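Local coordinates for protein DNA polymerase III beta subunit (Streptococcus pyogenes, PDB 2AVT) that probably serves as the ring-shaped sliding clamp of DNA replication, closing as a dimer around DNA and holding the polymerase on its template, at residues I167-H172 and N194-F199; R277-S282 and N330-I335. All coordinates share one frame; numbering follows the deposited sequence.

In the fold
Contact 1 ties the tip of strand 164-170 to the loop leading into strand 199-204, an outermost strand of its nine-stranded antiparallel sheet within this chain, and lies in the central domain. Contact 2 belongs to the C-terminal domain, where the last turns of helix 268-282 lie beside the first turns of helix 331-339, nearly antiparallel. The centres of contact 1 and contact 2 are about 38 Å apart and the nearest atoms of the two contacts about 19 Å apart, without touching. Contact 1 is a surface contact that the second subunit does not reach, whereas helix 268-282 in contact 2 also packs against that subunit, at the dimer interface of the ring.

Contact 1 (I167-H172 and N194-F199); sequences IVLSNH and NTSADF. Unlike the reference sequence in segment 194-199: Phe199 (reference Leu).
Phe199 and His172 are the flat groups that meet the opposite segment, at the edge of the clamp's antiparallel sheet where strand 164-170 runs beside strand 199-204. One face of the Phe199 phenyl lies against the backbone of strand 164-170, with Leu169 N over its centre and Val168 C offset toward the rim, while Ile167 CG2 sits in plane at the edge, 3.4 Å from Phe199 CE1. The first torsion puts CG between the backbone N and the carbonyl carbon of Phe199. How deeply the ring presses on the Leu169 side chain is doubtful in this model; it also meets Phe226 and Phe175. Phe199, where the reference sequence has Leu, forms an antiparallel hydrogen-bonded pair with Leu169: Leu169 N donates to Phe199 O at 2.8 Å, nearly straight at 169°, and the return bond from Phe199 N to Leu169 O is weak.

The His172 imidazole carries Asp198 OD2 3.6 Å above one face, over its centre, with ring and carboxylate planes only 21° apart. At its edge, in plane, lie Ser196 C and Ala197 CA. The other carboxylate oxygen, Asp198 OD1, accepts from His172 N at 2.8 Å on its syn side, so one carboxylate both grips the turn's backbone and roofs the ring. The backbone carries on the link beyond the strand, Ser196 N donating to His172 O at 2.8 Å. Leu169 CD2 comes to 3.1 Å from Ala197 O and also meets Ser196 CB. His172 ND1 bonds Ser196 O at 3.2 Å; that oxygen lies in the imidazole plane, but the donor stands 54° out of the carbonyl plane.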
ATOM      1  N   ILE A 167      29.275 -14.753  -0.553  1.00 36.08           N
ATOM      2  CA  ILE A 167      29.232 -15.767   0.506  1.00 37.35           C
ATOM      3  C   ILE A 167      30.387 -16.729   0.247  1.00 37.10           C
ATOM      4  O   ILE A 167      30.467 -17.322  -0.830  1.00 34.55           O
ATOM      5  CB  ILE A 167      27.918 -16.585   0.479  1.00 37.86           C
ATOM      6  CG1 ILE A 167      26.704 -15.655   0.501  1.00 39.20           C
ATOM      7  CG2 ILE A 167      27.864 -17.507   1.682  1.00 38.26           C
ATOM      8  CD1 ILE A 167      26.566 -14.858   1.763  1.00 40.91           C
ATOM      9  N   VAL A 168      31.271 -16.886   1.231  1.00 37.20           N
ATOM     10  CA  VAL A 168      32.434 -17.763   1.078  1.00 40.21           C
ATOM     11  C   VAL A 168      32.714 -18.671   2.275  1.00 40.15           C
ATOM     12  O   VAL A 168      32.646 -18.236   3.423  1.00 40.30           O
ATOM     13  CB  VAL A 168      33.730 -16.945   0.843  1.00 39.91           C
ATOM     14  CG1 VAL A 168      34.902 -17.885   0.594  1.00 40.58           C
ATOM     15  CG2 VAL A 168      33.553 -16.007  -0.314  1.00 39.32           C
ATOM     16  N   LEU A 169      33.025 -19.933   2.000  1.00 40.88           N
ATOM     17  CA  LEU A 169      33.368 -20.875   3.061  1.00 42.17           C
ATOM     18  C   LEU A 169      34.830 -21.254   2.845  1.00 42.57           C
ATOM     19  O   LEU A 169      35.170 -21.876   1.838  1.00 42.85           O
ATOM     20  CB  LEU A 169      32.502 -22.133   3.000  1.00 41.51           C
ATOM     21  CG  LEU A 169      32.841 -23.126   4.122  1.00 42.96           C
ATOM     22  CD1 LEU A 169      32.560 -22.464   5.466  1.00 40.93           C
ATOM     23  CD2 LEU A 169      32.034 -24.407   3.972  1.00 41.27           C
ATOM     24  N   SER A 170      35.686 -20.869   3.787  1.00 43.02           N
ATOM     25  CA  SER A 170      37.118 -21.149   3.702  1.00 44.51           C
ATOM     26  C   SER A 170      37.597 -22.116   4.793  1.00 44.88           C
ATOM     27  O   SER A 170      37.035 -22.167   5.886  1.00 44.88           O
ATOM     28  CB  SER A 170      37.903 -19.841   3.797  1.00 43.60           C
ATOM     29  OG  SER A 170      37.599 -19.152   5.000  1.00 45.36           O
ATOM     30  N   ASN A 171      38.648 -22.868   4.482  1.00 45.92           N
ATOM     31  CA  ASN A 171      39.215 -23.841   5.412  1.00 46.45           C
ATOM     32  C   ASN A 171      38.136 -24.796   5.917  1.00 46.07           C
ATOM     33  O   ASN A 171      38.170 -25.239   7.067  1.00 44.54           O
ATOM     34  CB  ASN A 171      39.878 -23.134   6.596  1.00 47.19           C
ATOM     35  CG  ASN A 171      40.852 -22.058   6.160  1.00 49.32           C
ATOM     36  OD1 ASN A 171      41.753 -22.300   5.350  1.00 49.59           O
ATOM     37  ND2 ASN A 171      40.680 -20.855   6.701  1.00 49.88           N
ATOM     38  N   HIS A 172      37.174 -25.090   5.047  1.00 44.98           N
ATOM     39  CA  HIS A 172      36.077 -26.005   5.349  1.00 44.02           C
ATOM     40  C   HIS A 172      35.252 -25.641   6.578  1.00 41.57           C
ATOM     41  O   HIS A 172      34.436 -26.447   7.023  1.00 42.24           O
ATOM     42  CB  HIS A 172      36.617 -27.425   5.546  1.00 47.50           C
ATOM     43  CG  HIS A 172      37.288 -28.001   4.338  1.00 51.33           C
ATOM     44  ND1 HIS A 172      36.598 -28.362   3.201  1.00 53.68           N
ATOM     45  CD2 HIS A 172      38.588 -28.295   4.096  1.00 51.77           C
ATOM     46  CE1 HIS A 172      37.443 -28.857   2.313  1.00 53.33           C
ATOM     47  NE2 HIS A 172      38.656 -28.826   2.832  1.00 52.82           N
ATOM     48  N   ASN A 194      30.515 -28.080  12.057  1.00 46.20           N
ATOM     49  CA  ASN A 194      30.976 -29.238  11.301  1.00 47.56           C
ATOM     50  C   ASN A 194      31.614 -28.786   9.998  1.00 47.71           C
ATOM     51  O   ASN A 194      31.076 -27.929   9.298  1.00 49.36           O
ATOM     52  CB  ASN A 194      29.810 -30.180  11.004  1.00 47.81           C
ATOM     53  CG  ASN A 194      29.162 -30.709  12.265  1.00 50.13           C
ATOM     54  OD1 ASN A 194      29.843 -31.223  13.154  1.00 49.57           O
ATOM     55  ND2 ASN A 194      27.840 -30.587  12.352  1.00 49.06           N
ATOM     56  N   THR A 195      32.765 -29.360   9.677  1.00 46.77           N
ATOM     57  CA  THR A 195      33.457 -28.994   8.451  1.00 47.73           C
ATOM     58  C   THR A 195      32.625 -29.359   7.223  1.00 47.72           C
ATOM     59  O   THR A 195      31.928 -30.377   7.204  1.00 46.26           O
ATOM     60  CB  THR A 195      34.837 -29.682   8.363  1.00 47.46           C
ATOM     61  OG1 THR A 195      34.672 -31.104   8.418  1.00 47.85           O
ATOM     62  CG2 THR A 195      35.721 -29.237   9.521  1.00 46.57           C
ATOM     63  N   SER A 196      32.702 -28.513   6.198  1.00 47.84           N
ATOM     64  CA  SER A 196      31.957 -28.733   4.963  1.00 47.78           C
ATOM     65  C   SER A 196      32.781 -28.239   3.775  1.00 46.82           C
ATOM     66  O   SER A 196      33.636 -27.365   3.927  1.00 47.01           O
ATOM     67  CB  SER A 196      30.617 -27.989   5.029  1.00 48.12           C
ATOM     68  OG  SER A 196      29.800 -28.293   3.911  1.00 51.96           O
ATOM     69  N   ALA A 197      32.529 -28.806   2.597  1.00 45.79           N
ATOM     70  CA  ALA A 197      33.252 -28.423   1.386  1.00 45.77           C
ATOM     71  C   ALA A 197      33.300 -26.905   1.207  1.00 45.13           C
ATOM     72  O   ALA A 197      32.329 -26.207   1.501  1.00 46.29           O
ATOM     73  CB  ALA A 197      32.605 -29.075   0.168  1.00 43.98           C
ATOM     74  N   ASP A 198      34.434 -26.394   0.735  1.00 44.75           N
ATOM     75  CA  ASP A 198      34.587 -24.961   0.521  1.00 44.92           C
ATOM     76  C   ASP A 198      33.700 -24.492  -0.636  1.00 44.60           C
ATOM     77  O   ASP A 198      33.322 -25.283  -1.497  1.00 44.03           O
ATOM     78  CB  ASP A 198      36.048 -24.606   0.217  1.00 47.46           C
ATOM     79  CG  ASP A 198      36.956 -24.741   1.433  1.00 48.26           C
ATOM     80  OD1 ASP A 198      36.617 -24.190   2.499  1.00 46.96           O
ATOM     81  OD2 ASP A 198      38.019 -25.388   1.315  1.00 49.73           O
ATOM     82  N   PHE A 199      33.378 -23.201  -0.644  1.00 43.72           N
ATOM     83  CA  PHE A 199      32.538 -22.614  -1.684  1.00 43.38           C
ATOM     84  C   PHE A 199      32.791 -21.117  -1.701  1.00 42.86           C
ATOM     85  O   PHE A 199      33.263 -20.547  -0.716  1.00 41.68           O
ATOM     86  CB  PHE A 199      31.073 -22.988  -1.462  1.00 43.35           C
ATOM     87  CG  PHE A 199      30.452 -22.326  -0.268  1.00 42.88           C
ATOM     88  CD1 PHE A 199      29.823 -21.100  -0.386  1.00 42.47           C
ATOM     89  CD2 PHE A 199      30.500 -22.940   0.985  1.00 43.79           C
ATOM     90  CE1 PHE A 199      29.252 -20.490   0.714  1.00 20.00           C
ATOM     91  CE2 PHE A 199      29.929 -22.331   2.085  1.00 20.00           C
ATOM     92  CZ  PHE A 199      29.305 -21.106   1.949  1.00 20.00           C
TER

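Contact 2 (R277-S282 and N330-I335); sequences RAFLIS and NPTYLI
Phe279 meets Ile335 where the last turns of helix 268-282 run past the first turns of helix 331-339. Walking from its start, Arg277 turns away from the partner helix and packs on Pro90 of the second subunit, with a long, weak ion pair to Glu313. Ala278 aims its methyl group toward the opposite segment but rests on Val290 and Val303 of the sheet. Phe279 does most of the reaching: its CB points toward the partner segment, and CG is anti to the backbone N (chi1 -178°). Ile335 CD1 ends 3.9 Å from Phe279 CB, at the root of the aromatic side chain. The phenyl lies near Thr332, the two side chains crossing obliquely, though their exact closeness is doubtful. The CA atoms of Phe279 and Pro331 are 5.9 Å apart, the nearest such pair between the segments.

Leu280 and Ile281 pack on Ile85 and Phe81 of the second subunit, while Ile281 O accepts a hydrogen bond from Ser305 OG. Ser282 closes the segment. Its OG sits 3.9 Å from Pro331 CG, in van der Waals contact with the proline ring. The same Ser282 OG lies 3.2 Å from Ala278 O, at best a weak bond whose proton is not settled. Pro331 also leans on Val290, so the proline is wedged between helix and sheet.

The short axes come within 9.6 Å at 154°, close to antiparallel, and the touch is modest, burying 210 Å² in all. A nearly antiparallel helix pair laid against beta strands is the hallmark of the DNA clamp domain, whose helices line the central channel in the ring-shaped sliding clamps.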
ATOM      1  N   ARG A 277      15.845  12.215  11.390  1.00 44.90           N
ATOM      2  CA  ARG A 277      15.527  13.636  11.329  1.00 45.38           C
ATOM      3  C   ARG A 277      16.589  14.342  10.499  1.00 47.15           C
ATOM      4  O   ARG A 277      16.293  15.269   9.743  1.00 47.17           O
ATOM      5  CB  ARG A 277      15.520  14.260  12.718  1.00 43.39           C
ATOM      6  CG  ARG A 277      14.499  13.707  13.662  1.00 42.03           C
ATOM      7  CD  ARG A 277      14.543  14.484  14.960  1.00 44.69           C
ATOM      8  NE  ARG A 277      13.863  13.762  16.024  1.00 49.81           N
ATOM      9  CZ  ARG A 277      14.368  12.703  16.645  1.00 49.31           C
ATOM     10  NH1 ARG A 277      15.567  12.249  16.318  1.00 51.94           N
ATOM     11  NH2 ARG A 277      13.657  12.079  17.570  1.00 51.93           N
ATOM     12  N   ALA A 278      17.833  13.907  10.660  1.00 47.31           N
ATOM     13  CA  ALA A 278      18.941  14.493   9.928  1.00 48.70           C
ATOM     14  C   ALA A 278      18.722  14.291   8.438  1.00 49.37           C
ATOM     15  O   ALA A 278      19.052  15.157   7.629  1.00 49.93           O
ATOM     16  CB  ALA A 278      20.254  13.846  10.358  1.00 48.20           C
ATOM     17  N   PHE A 279      18.155  13.142   8.082  1.00 50.41           N
ATOM     18  CA  PHE A 279      17.893  12.820   6.687  1.00 49.78           C
ATOM     19  C   PHE A 279      16.809  13.717   6.093  1.00 49.83           C
ATOM     20  O   PHE A 279      16.895  14.115   4.934  1.00 50.50           O
ATOM     21  CB  PHE A 279      17.475  11.354   6.548  1.00 49.65           C
ATOM     22  CG  PHE A 279      17.225  10.929   5.129  1.00 49.50           C
ATOM     23  CD1 PHE A 279      18.232  11.012   4.181  1.00 50.83           C
ATOM     24  CD2 PHE A 279      15.982  10.459   4.742  1.00 50.49           C
ATOM     25  CE1 PHE A 279      18.004  10.633   2.870  1.00 52.56           C
ATOM     26  CE2 PHE A 279      15.744  10.076   3.436  1.00 50.95           C
ATOM     27  CZ  PHE A 279      16.756  10.162   2.495  1.00 52.32           C
ATOM     28  N   LEU A 280      15.792  14.039   6.887  1.00 49.11           N
ATOM     29  CA  LEU A 280      14.704  14.888   6.410  1.00 50.49           C
ATOM     30  C   LEU A 280      15.176  16.259   5.932  1.00 51.41           C
ATOM     31  O   LEU A 280      14.452  16.954   5.216  1.00 52.64           O
ATOM     32  CB  LEU A 280      13.642  15.067   7.501  1.00 47.71           C
ATOM     33  CG  LEU A 280      12.784  13.829   7.781  1.00 48.28           C
ATOM     34  CD1 LEU A 280      11.799  14.122   8.901  1.00 44.79           C
ATOM     35  CD2 LEU A 280      12.052  13.418   6.509  1.00 46.37           C
ATOM     36  N   ILE A 281      16.387  16.648   6.317  1.00 51.05           N
ATOM     37  CA  ILE A 281      16.916  17.943   5.905  1.00 50.50           C
ATOM     38  C   ILE A 281      18.047  17.785   4.898  1.00 50.67           C
ATOM     39  O   ILE A 281      18.112  18.512   3.903  1.00 50.89           O
ATOM     40  CB  ILE A 281      17.431  18.743   7.116  1.00 50.07           C
ATOM     41  CG1 ILE A 281      16.307  18.910   8.139  1.00 49.41           C
ATOM     42  CG2 ILE A 281      17.954  20.097   6.662  1.00 49.99           C
ATOM     43  CD1 ILE A 281      15.046  19.520   7.579  1.00 49.16           C
ATOM     44  N   SER A 282      18.929  16.826   5.151  1.00 49.50           N
ATOM     45  CA  SER A 282      20.059  16.585   4.266  1.00 49.54           C
ATOM     46  C   SER A 282      19.576  16.062   2.919  1.00 51.44           C
ATOM     47  O   SER A 282      20.246  16.234   1.896  1.00 50.13           O
ATOM     48  CB  SER A 282      21.015  15.561   4.892  1.00 49.13           C
ATOM     49  OG  SER A 282      20.469  14.253   4.855  1.00 43.04           O
ATOM     50  N   ASN A 330      26.847  10.324   4.715  1.00 41.95           N
ATOM     51  CA  ASN A 330      25.468  10.296   4.248  1.00 43.37           C
ATOM     52  C   ASN A 330      24.631   9.517   5.264  1.00 41.87           C
ATOM     53  O   ASN A 330      24.775   8.310   5.395  1.00 43.78           O
ATOM     54  CB  ASN A 330      25.392   9.625   2.877  1.00 45.68           C
ATOM     55  CG  ASN A 330      23.966   9.476   2.381  1.00 48.59           C
ATOM     56  OD1 ASN A 330      23.201   8.667   2.902  1.00 48.31           O
ATOM     57  ND2 ASN A 330      23.598  10.270   1.378  1.00 50.42           N
ATOM     58  N   PRO A 331      23.736  10.206   5.988  1.00 41.25           N
ATOM     59  CA  PRO A 331      22.851   9.634   7.013  1.00 41.52           C
ATOM     60  C   PRO A 331      22.090   8.347   6.647  1.00 41.70           C
ATOM     61  O   PRO A 331      21.991   7.431   7.470  1.00 40.29           O
ATOM     62  CB  PRO A 331      21.900  10.785   7.330  1.00 43.05           C
ATOM     63  CG  PRO A 331      22.717  11.998   7.046  1.00 43.40           C
ATOM     64  CD  PRO A 331      23.434  11.631   5.773  1.00 42.94           C
ATOM     65  N   THR A 332      21.543   8.278   5.434  1.00 40.97           N
ATOM     66  CA  THR A 332      20.797   7.091   5.000  1.00 41.31           C
ATOM     67  C   THR A 332      21.582   5.807   5.257  1.00 41.15           C
ATOM     68  O   THR A 332      21.016   4.781   5.620  1.00 39.67           O
ATOM     69  CB  THR A 332      20.466   7.140   3.497  1.00 40.81           C
ATOM     70  OG1 THR A 332      19.599   8.249   3.237  1.00 43.27           O
ATOM     71  CG2 THR A 332      19.770   5.859   3.066  1.00 41.43           C
ATOM     72  N   TYR A 333      22.894   5.882   5.068  1.00 42.31           N
ATOM     73  CA  TYR A 333      23.775   4.746   5.276  1.00 42.12           C
ATOM     74  C   TYR A 333      23.779   4.300   6.739  1.00 41.18           C
ATOM     75  O   TYR A 333      23.704   3.108   7.034  1.00 40.86           O
ATOM     76  CB  TYR A 333      25.185   5.118   4.827  1.00 45.05           C
ATOM     77  CG  TYR A 333      25.308   5.326   3.332  1.00 47.80           C
ATOM     78  CD1 TYR A 333      24.251   5.035   2.479  1.00 49.61           C
ATOM     79  CD2 TYR A 333      26.503   5.753   2.768  1.00 49.57           C
ATOM     80  CE1 TYR A 333      24.384   5.154   1.110  1.00 49.93           C
ATOM     81  CE2 TYR A 333      26.645   5.874   1.402  1.00 51.44           C
ATOM     82  CZ  TYR A 333      25.584   5.570   0.577  1.00 51.51           C
ATOM     83  OH  TYR A 333      25.742   5.657  -0.786  1.00 52.72           O
ATOM     84  N   LEU A 334      23.858   5.264   7.652  1.00 40.57           N
ATOM     85  CA  LEU A 334      23.861   4.957   9.074  1.00 39.03           C
ATOM     86  C   LEU A 334      22.491   4.437   9.487  1.00 39.79           C
ATOM     87  O   LEU A 334      22.381   3.474  10.254  1.00 39.50           O
ATOM     88  CB  LEU A 334      24.209   6.205   9.890  1.00 38.58           C
ATOM     89  CG  LEU A 334      24.247   6.005  11.408  1.00 36.73           C
ATOM     90  CD1 LEU A 334      25.145   4.810  11.753  1.00 36.62           C
ATOM     91  CD2 LEU A 334      24.761   7.267  12.073  1.00 36.08           C
ATOM     92  N   ILE A 335      21.444   5.078   8.971  1.00 38.22           N
ATOM     93  CA  ILE A 335      20.079   4.676   9.275  1.00 36.89           C
ATOM     94  C   ILE A 335      19.876   3.202   8.936  1.00 34.90           C
ATOM     95  O   ILE A 335      19.387   2.429   9.754  1.00 33.88           O
ATOM     96  CB  ILE A 335      19.060   5.544   8.491  1.00 37.70           C
ATOM     97  CG1 ILE A 335      19.185   7.006   8.938  1.00 37.45           C
ATOM     98  CG2 ILE A 335      17.637   5.033   8.728  1.00 37.30           C
ATOM     99  CD1 ILE A 335      18.218   7.956   8.262  1.00 38.48           C
TER